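Local coordinates for putative hexose oxidase (Nonomuraea sp. ATCC 39727, PDB 5AWV), which oxidises a sugar of glycopeptide antibiotics such as teicoplanin, as an FAD-dependent hexose oxidase, at the interface of chains A and B. Numbering follows the deposited sequence. Chains: chain A/B, Putative hexose oxidase.

The interface of chains A and B. Residues chain A 139, 349-352; chain B 40, 43-44, 47.
The amide oxygen OD1 of B:Asn44 is gripped by two nitrogens of one guanidinium group. A:Arg349 comes to it side-on, NE lying 2.9 Å from OD1 with the bond fairly straight (158° at the hydrogen). NH2 of the same group reaches OD1 at 3.1 Å by a more bent bond. The oxygen lies close to the guanidinium plane, whereas the amide is turned steeply against that plane, 74° apart; NH2 meets OD1 in the carbonyl plane and NE is tilted from it. A bend at chi3 of A:Arg349 (-57°) turns this edge toward the asparagine, and the two side chains run past each other in opposite directions. The other arm of the amide is used as well: ND2 of B:Asn44 donates to the backbone carbonyl O of A:Trp350 at 3.0 Å, so the two ends of the amide are tied to adjacent residues of chain A and its rotation is fixed. Over one face of the guanidinium, toward its rim, sits CB of B:Leu43, which also packs on CD of A:Arg349 at 3.5 Å. CD1 of B:Leu47 touches the arginine tip more loosely, 4.0 Å from NH2. A water adds to the polar network: it lies 2.7 Å from the phenol OH of A:Tyr139 and bonds to O of A:Trp350 and, at longer range, to O of B:Pro40. The direct bond from the tyrosine OH to that proline carbonyl is weak. Within chain A, CD1 of A:Trp350 lies over the centre of the A:Tyr139 ring, 3.5 Å above its plane, and should steady the phenol. The patch joins strand 346-349's end and the following loop, with helix 131-142 alongside, to chain B's short helix 42-46 and flanking loop residues; with its two-fold twin it contributes to holding together two of the deposited assembly's four chains, a pairing that may also be biological.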
loop_
_atom_site.group_PDB
_atom_site.type_symbol
_atom_site.label_atom_id
_atom_site.label_comp_id
_atom_site.label_asym_id
_atom_site.label_seq_id
_atom_site.Cartn_x
_atom_site.Cartn_y
_atom_site.Cartn_z
ATOM N N TYR A 139 13.890 -7.195 9.100
ATOM C CA TYR A 139 13.962 -8.111 10.218
ATOM C C TYR A 139 15.279 -8.889 10.313
ATOM O O TYR A 139 15.962 -8.823 11.377
ATOM C CB TYR A 139 12.842 -9.116 10.127
ATOM C CG TYR A 139 12.684 -10.043 11.347
ATOM C CD1 TYR A 139 12.775 -9.545 12.626
ATOM C CD2 TYR A 139 12.576 -11.434 11.205
ATOM C CE1 TYR A 139 12.602 -10.354 13.727
ATOM C CE2 TYR A 139 12.454 -12.268 12.328
ATOM C CZ TYR A 139 12.412 -11.702 13.583
ATOM O OH TYR A 139 12.239 -12.446 14.762
ATOM N N ARG A 349 5.808 -16.979 16.012
ATOM C CA ARG A 349 6.955 -16.143 15.908
ATOM C C ARG A 349 6.733 -15.107 14.784
ATOM O O ARG A 349 6.057 -15.381 13.816
ATOM C CB ARG A 349 8.204 -16.950 15.567
ATOM C CG ARG A 349 8.559 -18.085 16.526
ATOM C CD ARG A 349 9.947 -18.626 16.111
ATOM N NE ARG A 349 10.013 -19.098 14.711
ATOM C CZ ARG A 349 9.616 -20.291 14.275
ATOM N NH1 ARG A 349 9.055 -21.179 15.091
ATOM N NH2 ARG A 349 9.692 -20.576 12.997
ATOM N N TRP A 350 7.376 -13.975 14.914
ATOM C CA TRP A 350 7.347 -12.969 13.886
ATOM C C TRP A 350 7.892 -13.530 12.569
ATOM O O TRP A 350 8.967 -14.173 12.534
ATOM C CB TRP A 350 8.182 -11.794 14.334
ATOM C CG TRP A 350 8.126 -10.646 13.408
ATOM C CD1 TRP A 350 9.100 -10.203 12.505
ATOM C CD2 TRP A 350 7.046 -9.779 13.292
ATOM N NE1 TRP A 350 8.653 -9.073 11.840
ATOM C CE2 TRP A 350 7.372 -8.826 12.267
ATOM C CE3 TRP A 350 5.780 -9.765 13.861
ATOM C CZ2 TRP A 350 6.494 -7.829 11.876
ATOM C CZ3 TRP A 350 4.908 -8.745 13.478
ATOM C CH2 TRP A 350 5.257 -7.818 12.487
ATOM N N LEU A 351 7.114 -13.303 11.520
ATOM C CA LEU A 351 7.356 -13.738 10.188
ATOM C C LEU A 351 7.665 -15.224 10.077
ATOM O O LEU A 351 8.432 -15.641 9.201
ATOM C CB LEU A 351 8.480 -12.920 9.524
ATOM C CG LEU A 351 8.229 -11.427 9.292
ATOM C CD1 LEU A 351 9.519 -10.760 8.893
ATOM C CD2 LEU A 351 7.118 -11.194 8.288
ATOM N N ALA A 352 7.053 -16.022 10.919
ATOM C CA ALA A 352 7.226 -17.472 10.776
ATOM C C ALA A 352 6.775 -18.038 9.446
ATOM O O ALA A 352 7.361 -18.991 9.022
ATOM C CB ALA A 352 6.580 -18.251 11.914
ATOM N N PRO B 40 15.548 -13.415 18.574
ATOM C CA PRO B 40 14.273 -13.795 18.038
ATOM C C PRO B 40 14.298 -14.376 16.620
ATOM O O PRO B 40 13.370 -15.045 16.294
ATOM C CB PRO B 40 13.479 -12.478 18.072
ATOM C CG PRO B 40 14.447 -11.419 18.053
ATOM C CD PRO B 40 15.588 -11.965 18.911
ATOM N N LEU B 43 15.016 -19.197 15.521
ATOM C CA LEU B 43 14.198 -20.336 15.066
ATOM C C LEU B 43 13.846 -20.255 13.569
ATOM O O LEU B 43 13.937 -21.208 12.805
ATOM C CB LEU B 43 12.932 -20.477 15.980
ATOM C CG LEU B 43 13.289 -21.128 17.325
ATOM C CD1 LEU B 43 12.208 -21.034 18.428
ATOM C CD2 LEU B 43 13.767 -22.579 17.133
ATOM N N ASN B 44 13.482 -19.064 13.115
ATOM C CA ASN B 44 13.227 -18.834 11.706
ATOM C C ASN B 44 14.414 -19.332 10.822
ATOM O O ASN B 44 14.201 -20.113 9.887
ATOM C CB ASN B 44 12.976 -17.347 11.459
ATOM C CG ASN B 44 11.567 -16.942 11.771
ATOM O OD1 ASN B 44 10.740 -17.724 12.319
ATOM N ND2 ASN B 44 11.252 -15.731 11.398
ATOM N N LEU B 47 15.078 -23.141 11.098
ATOM C CA LEU B 47 14.040 -23.907 10.466
ATOM C C LEU B 47 13.801 -23.561 9.012
ATOM O O LEU B 47 12.741 -23.928 8.451
ATOM C CB LEU B 47 12.709 -23.784 11.251
ATOM C CG LEU B 47 12.865 -24.373 12.662
ATOM C CD1 LEU B 47 11.697 -23.948 13.562
ATOM C CD2 LEU B 47 13.001 -25.896 12.776
HETATM O O HOH W 1 10.764 -14.695 14.411
#